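PDB 3VYJ: C-type lectin domain family 4, member a4 from Mus musculus, which probably acts as a calcium-dependent carbohydrate-binding pattern-recognition receptor of the cell membrane, represented here by its extracellular C-type lectin domain. Local coordinates for residues 37-42 with 121-126; 96-101 with 112-117. One frame throughout, in Å; residues are numbered along the deposited sequence.

Contact 1: 37-42 with 121-126; sequences AHLVVI and HNSVCQ. With SO4 (sulfate ion), chain C.
Gln126 lies against His38, and the His38 ring and the Gln126 amide are turned nearly perpendicular, their planes 83° apart. CG of Gln126 approaches CE1 of the imidazole at 3.4 Å. The ring also has the backbone O of Gln126 over one face, offset toward the rim. His38 is held from its own side as well. Its ND1 donates to O of Leu39 at 2.8 Å, which helps fix the rotation of the ring. The CG of Gln126 sits between the backbone N and the carbonyl carbon (chi1 80°), and the chain is extended beyond it. This carries the amide past His38 to Val40 and Val41. The amide lies beside CG2 of Val40 and CB of Val41, and the Val40 and Gln126 side chains cross at about a right angle.

Val40 turns its other branch to Val124, with CG1 3.8 Å from CB. Leu39 reaches Ser123 with one methyl, CD2, which is only 3.4 Å from CB of the serine, so packing is tight there. Ala37 sets its CB beside CB of Cys125.

The backbones meet in a short antiparallel pairing. His38 and Gln126 form a hydrogen-bonded pair, with N of Gln126 2.8 Å from O of His38 and N of His38 3.1 Å from O of Gln126. Beyond strand 38-39, a weak bond runs from N of Val40 to O of Val124.

The contact is buried near the centre of the domain. The Cys32-Cys125 disulfide ties helix 25-34 to strand 121-128, as is characteristic of the C-type lectin fold, and Leu39 packs on the same helix. Strand 121-128 runs between strand 13-19, antiparallel to it, and strand 61-67, parallel to it.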
loop_
_atom_site.group_PDB
_atom_site.type_symbol
_atom_site.label_atom_id
_atom_site.label_comp_id
_atom_site.label_asym_id
_atom_site.label_seq_id
_atom_site.Cartn_x
_atom_site.Cartn_y
_atom_site.Cartn_z
ATOM N N ALA A 37 10.223 9.571 -0.287
ATOM C CA ALA A 37 9.017 8.977 0.308
ATOM C C ALA A 37 9.194 7.455 0.492
ATOM O O ALA A 37 10.294 6.941 0.324
ATOM C CB ALA A 37 7.802 9.277 -0.580
ATOM N N HIS A 38 8.104 6.744 0.815
ATOM C CA HIS A 38 8.099 5.279 0.928
ATOM C C HIS A 38 6.723 4.756 0.614
ATOM O O HIS A 38 5.731 5.522 0.661
ATOM C CB HIS A 38 8.512 4.841 2.337
ATOM C CG HIS A 38 7.634 5.413 3.424
ATOM N ND1 HIS A 38 6.445 4.849 3.782
ATOM C CD2 HIS A 38 7.788 6.546 4.226
ATOM C CE1 HIS A 38 5.881 5.577 4.770
ATOM N NE2 HIS A 38 6.701 6.621 5.037
ATOM N N LEU A 39 6.627 3.459 0.293
ATOM C CA LEU A 39 5.317 2.856 -0.001
ATOM C C LEU A 39 4.397 3.045 1.189
ATOM O O LEU A 39 4.858 3.100 2.346
ATOM C CB LEU A 39 5.403 1.381 -0.406
ATOM C CG LEU A 39 5.948 1.109 -1.809
ATOM C CD1 LEU A 39 6.281 -0.370 -1.950
ATOM C CD2 LEU A 39 4.977 1.513 -2.908
ATOM N N VAL A 40 3.097 3.140 0.914
ATOM C CA VAL A 40 2.163 3.713 1.904
ATOM C C VAL A 40 1.976 2.811 3.124
ATOM O O VAL A 40 1.943 1.586 3.004
ATOM C CB VAL A 40 0.803 4.105 1.243
ATOM C CG1 VAL A 40 0.098 2.883 0.641
ATOM C CG2 VAL A 40 -0.084 4.817 2.240
ATOM N N VAL A 41 1.837 3.432 4.285
ATOM C CA VAL A 41 1.638 2.754 5.550
ATOM C C VAL A 41 0.254 3.204 6.049
ATOM O O VAL A 41 0.038 4.387 6.279
ATOM C CB VAL A 41 2.760 3.155 6.558
ATOM C CG1 VAL A 41 2.428 2.659 7.957
ATOM C CG2 VAL A 41 4.119 2.577 6.105
ATOM N N ILE A 42 -0.684 2.272 6.170
ATOM C CA ILE A 42 -2.089 2.606 6.434
ATOM C C ILE A 42 -2.416 2.257 7.874
ATOM O O ILE A 42 -2.366 1.098 8.251
ATOM C CB ILE A 42 -3.022 1.845 5.469
ATOM C CG1 ILE A 42 -2.738 2.265 4.020
ATOM C CG2 ILE A 42 -4.482 2.097 5.829
ATOM C CD1 ILE A 42 -3.260 1.302 2.972
ATOM N N HIS A 121 2.955 -4.153 -10.373
ATOM C CA HIS A 121 1.722 -3.450 -10.091
ATOM C C HIS A 121 1.971 -1.990 -9.937
ATOM O O HIS A 121 3.124 -1.555 -9.820
ATOM C CB HIS A 121 1.079 -3.976 -8.814
ATOM C CG HIS A 121 0.502 -5.364 -8.931
ATOM N ND1 HIS A 121 -0.712 -5.609 -9.473
ATOM C CD2 HIS A 121 1.004 -6.597 -8.524
ATOM C CE1 HIS A 121 -0.971 -6.928 -9.422
ATOM N NE2 HIS A 121 0.074 -7.533 -8.831
ATOM N N ASN A 122 0.884 -1.217 -9.940
ATOM C CA ASN A 122 0.911 0.188 -9.539
ATOM C C ASN A 122 1.218 0.248 -8.047
ATOM O O ASN A 122 1.264 -0.791 -7.404
ATOM C CB ASN A 122 -0.459 0.828 -9.825
ATOM C CG ASN A 122 -0.772 0.883 -11.316
ATOM O OD1 ASN A 122 0.065 1.272 -12.123
ATOM N ND2 ASN A 122 -1.969 0.466 -11.683
ATOM N N SER A 123 1.383 1.437 -7.478
ATOM C CA SER A 123 1.625 1.544 -6.038
ATOM C C SER A 123 1.279 2.933 -5.559
ATOM O O SER A 123 0.969 3.801 -6.381
ATOM C CB SER A 123 3.100 1.256 -5.737
ATOM O OG SER A 123 3.929 2.164 -6.446
ATOM N N VAL A 124 1.346 3.141 -4.240
ATOM C CA VAL A 124 1.099 4.449 -3.619
ATOM C C VAL A 124 2.237 4.779 -2.650
ATOM O O VAL A 124 2.543 3.947 -1.772
ATOM C CB VAL A 124 -0.223 4.412 -2.826
ATOM C CG1 VAL A 124 -0.544 5.773 -2.204
ATOM C CG2 VAL A 124 -1.350 3.903 -3.726
ATOM N N CYS A 125 2.860 5.963 -2.825
ATOM C CA CYS A 125 3.916 6.488 -1.961
ATOM C C CYS A 125 3.320 7.467 -0.979
ATOM O O CYS A 125 2.279 8.086 -1.263
ATOM C CB CYS A 125 4.999 7.226 -2.771
ATOM S SG CYS A 125 5.647 6.342 -4.206
ATOM N N GLN A 126 3.966 7.615 0.181
ATOM C CA GLN A 126 3.620 8.657 1.140
ATOM C C GLN A 126 4.848 9.297 1.745
ATOM O O GLN A 126 5.912 8.680 1.818
ATOM C CB GLN A 126 2.672 8.177 2.254
ATOM C CG GLN A 126 3.344 7.411 3.376
ATOM C CD GLN A 126 2.385 6.896 4.436
ATOM O OE1 GLN A 126 1.173 7.046 4.349
ATOM N NE2 GLN A 126 2.939 6.301 5.452
HETATM S S SO4 C . -3.185 -4.817 -11.939
HETATM O O1 SO4 C . -4.256 -4.008 -12.573
HETATM O O2 SO4 C . -3.786 -5.894 -11.121
HETATM O O3 SO4 C . -2.329 -5.408 -12.993
HETATM O O4 SO4 C . -2.356 -3.920 -11.085
#

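Contact 2: 96-101 with 112-117. With SO4 (sulfate ion), chain D.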
loop_
_atom_site.group_PDB
_atom_site.type_symbol
_atom_site.label_atom_id
_atom_site.label_comp_id
_atom_site.label_asym_id
_atom_site.label_seq_id
_atom_site.Cartn_x
_atom_site.Cartn_y
_atom_site.Cartn_z
ATOM N N ASP A 96 -1.854 -18.639 1.312
ATOM C CA ASP A 96 -0.507 -18.955 0.835
ATOM C C ASP A 96 0.521 -18.203 1.693
ATOM O O ASP A 96 0.164 -17.614 2.699
ATOM C CB ASP A 96 -0.369 -18.593 -0.655
ATOM C CG ASP A 96 -0.570 -17.090 -0.917
ATOM O OD1 ASP A 96 -0.359 -16.285 0.010
ATOM O OD2 ASP A 96 -0.936 -16.706 -2.046
ATOM N N TRP A 97 1.788 -18.212 1.300
ATOM C CA TRP A 97 2.815 -17.581 2.137
ATOM C C TRP A 97 3.433 -16.361 1.515
ATOM O O TRP A 97 4.485 -15.891 1.969
ATOM C CB TRP A 97 3.902 -18.595 2.490
ATOM C CG TRP A 97 3.415 -19.733 3.365
ATOM C CD1 TRP A 97 3.113 -21.037 2.973
ATOM C CD2 TRP A 97 3.170 -19.704 4.822
ATOM N NE1 TRP A 97 2.707 -21.793 4.052
ATOM C CE2 TRP A 97 2.720 -21.057 5.190
ATOM C CE3 TRP A 97 3.274 -18.732 5.816
ATOM C CZ2 TRP A 97 2.393 -21.396 6.505
ATOM C CZ3 TRP A 97 2.935 -19.081 7.135
ATOM C CH2 TRP A 97 2.508 -20.383 7.470
ATOM N N GLU A 98 2.810 -15.827 0.466
ATOM C CA GLU A 98 3.412 -14.684 -0.239
ATOM C C GLU A 98 3.585 -13.496 0.698
ATOM O O GLU A 98 2.787 -13.297 1.607
ATOM C CB GLU A 98 2.637 -14.327 -1.515
ATOM C CG GLU A 98 2.526 -15.474 -2.518
ATOM C CD GLU A 98 3.867 -15.947 -3.094
ATOM O OE1 GLU A 98 4.875 -15.196 -3.061
ATOM O OE2 GLU A 98 3.914 -17.088 -3.610
ATOM N N ARG A 99 4.635 -12.720 0.479
ATOM C CA ARG A 99 5.106 -11.759 1.492
ATOM C C ARG A 99 4.678 -10.300 1.316
ATOM O O ARG A 99 4.750 -9.529 2.273
ATOM C CB ARG A 99 6.637 -11.853 1.621
ATOM C CG ARG A 99 7.089 -13.261 2.052
ATOM C CD ARG A 99 8.571 -13.377 2.420
ATOM N NE ARG A 99 8.803 -14.672 3.084
ATOM C CZ ARG A 99 8.629 -14.895 4.391
ATOM N NH1 ARG A 99 8.278 -13.914 5.219
ATOM N NH2 ARG A 99 8.856 -16.099 4.895
ATOM N N CYS A 100 4.260 -9.930 0.099
ATOM C CA CYS A 100 3.864 -8.541 -0.251
ATOM C C CYS A 100 2.338 -8.361 -0.344
ATOM O O CYS A 100 1.595 -9.329 -0.284
ATOM C CB CYS A 100 4.536 -8.100 -1.559
ATOM S SG CYS A 100 6.282 -7.657 -1.350
ATOM N N VAL A 101 1.887 -7.115 -0.481
ATOM C CA VAL A 101 0.491 -6.747 -0.192
ATOM C C VAL A 101 0.060 -5.636 -1.116
ATOM O O VAL A 101 0.753 -4.629 -1.238
ATOM C CB VAL A 101 0.320 -6.237 1.256
ATOM C CG1 VAL A 101 -1.142 -5.907 1.569
ATOM C CG2 VAL A 101 0.852 -7.252 2.247
ATOM N N TRP A 112 -7.178 -5.568 1.016
ATOM C CA TRP A 112 -5.817 -6.037 0.740
ATOM C C TRP A 112 -5.747 -7.491 0.395
ATOM O O TRP A 112 -6.467 -8.315 0.971
ATOM C CB TRP A 112 -4.917 -5.823 1.953
ATOM C CG TRP A 112 -4.962 -4.455 2.606
ATOM C CD1 TRP A 112 -5.452 -3.255 2.077
ATOM C CD2 TRP A 112 -4.440 -4.105 3.939
ATOM N NE1 TRP A 112 -5.294 -2.223 2.978
ATOM C CE2 TRP A 112 -4.676 -2.670 4.113
ATOM C CE3 TRP A 112 -3.814 -4.821 4.971
ATOM C CZ2 TRP A 112 -4.299 -2.002 5.269
ATOM C CZ3 TRP A 112 -3.439 -4.133 6.132
ATOM C CH2 TRP A 112 -3.683 -2.763 6.279
ATOM N N ASN A 113 -4.817 -7.807 -0.506
ATOM C CA ASN A 113 -4.430 -9.164 -0.874
ATOM C C ASN A 113 -2.911 -9.318 -0.752
ATOM O O ASN A 113 -2.154 -8.404 -1.090
ATOM C CB ASN A 113 -4.821 -9.456 -2.329
ATOM C CG ASN A 113 -6.253 -9.961 -2.476
ATOM O OD1 ASN A 113 -7.053 -9.920 -1.544
ATOM N ND2 ASN A 113 -6.580 -10.436 -3.669
ATOM N N ASP A 114 -2.462 -10.475 -0.279
ATOM C CA ASP A 114 -1.025 -10.756 -0.271
ATOM C C ASP A 114 -0.689 -11.353 -1.629
ATOM O O ASP A 114 -1.483 -12.103 -2.177
ATOM C CB ASP A 114 -0.631 -11.665 0.907
ATOM C CG ASP A 114 -1.105 -13.097 0.723
ATOM O OD1 ASP A 114 -2.215 -13.439 1.176
ATOM O OD2 ASP A 114 -0.381 -13.855 0.057
ATOM N N ILE A 115 0.441 -10.959 -2.209
ATOM C CA ILE A 115 0.832 -11.423 -3.523
ATOM C C ILE A 115 2.356 -11.497 -3.590
ATOM O O ILE A 115 3.047 -10.932 -2.716
ATOM C CB ILE A 115 0.378 -10.449 -4.647
ATOM C CG1 ILE A 115 0.988 -9.063 -4.421
ATOM C CG2 ILE A 115 -1.145 -10.401 -4.773
ATOM C CD1 ILE A 115 1.324 -8.355 -5.711
ATOM N N PRO A 116 2.888 -12.149 -4.646
ATOM C CA PRO A 116 4.336 -12.180 -4.835
ATOM C C PRO A 116 4.951 -10.793 -5.026
ATOM O O PRO A 116 4.445 -9.984 -5.820
ATOM C CB PRO A 116 4.514 -13.040 -6.098
ATOM C CG PRO A 116 3.294 -13.919 -6.136
ATOM C CD PRO A 116 2.180 -13.101 -5.534
ATOM N N CYS A 117 6.038 -10.537 -4.291
ATOM C CA CYS A 117 6.777 -9.278 -4.326
ATOM C C CYS A 117 7.293 -8.967 -5.711
ATOM O O CYS A 117 7.491 -7.802 -6.060
ATOM C CB CYS A 117 7.930 -9.318 -3.312
ATOM S SG CYS A 117 7.296 -9.440 -1.621
HETATM S S SO4 D . 8.321 -13.185 -4.677
HETATM O O1 SO4 D . 7.650 -12.429 -3.598
HETATM O O2 SO4 D . 7.875 -12.665 -5.989
HETATM O O3 SO4 D . 9.793 -13.022 -4.526
HETATM O O4 SO4 D . 7.925 -14.621 -4.581
#
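Cys100 and Cys117 are joined by a disulfide, with SG to SG at 2.1 Å and a chi3 of 101°. It closes the end of a β hairpin covalently.

Backbone hydrogen bonds begin next to it. Cys100 and Ile115 form an antiparallel hydrogen-bonded pair: N of Ile115 is 2.8 Å from O of Cys100, and N of Cys100 is 3.2 Å from O of Ile115. Val101 and Asp114 form the following non-hydrogen-bonded pair. CA of Val101 makes a CA-H...O contact with O of Asn113.

Acidic groups dominate the polar side. The carboxylates of Asp96 and Asp114 pass in opposite directions, their planes 80° apart. OD1 of Asp96 is modelled 2.4 Å from OD2 of Asp114, an unusually short and doubtful spacing. Asp96 OD1 also accepts from N of Glu98, from above its carboxylate plane, in an Asx turn. Glu92 OE1 accepts from N of Asp114. NE1 of Trp112 is hydrogen-bonded to OE1 of Gln48, and the ring stacks edge-to-face with Trp88.

The apolar contact is between CG1 of Val101 and CB of Trp112, at 3.8 Å. A separate van der Waals contact sets a polar group on a ring. Glu98 bends at chi2 (-64°), which brings its carboxylate alongside Pro116, with Glu98 OE1 3.7 Å from Pro116 CG.

A sulfate, probably from the crystallisation liquor, accepts through O1 from N of Cys117 at 2.6 Å.

The arrangement is characteristic of the C-type lectin calcium site, with its EPN motif (Glu92-Pro93-Asn94) and WND motif (Trp112-Asn113-Asp114). Glu92, Asn94, Glu98, Asn113 and Asp114 are calcium ligands in a structure of this protein. The hairpin brings these ligands together from the loop and from strand 109-115.

Contact 1 is core and contact 2 is partly buried, nearer the surface, with centres about 15 Å apart. Contact 2 is nested in the chain loop that contact 1 closes. Both reach the same mixed sheet, and strand 121-128 is the next strand in the chain after strand 109-115. They also touch: CD2 of His121 packs on CD1 of Ile115, and CB of Ile42 on CZ2 of Trp112. Each involves a disulfide: contact 2 holds both cysteines of one, contact 1 only Cys125, bonded to Cys32 of helix 25-34. Aliphatic packing is prominent in contact 1. Contact 2 brings together the calcium-ligand carboxylates of Glu98 and Asp114 and the amide ligand Asn113.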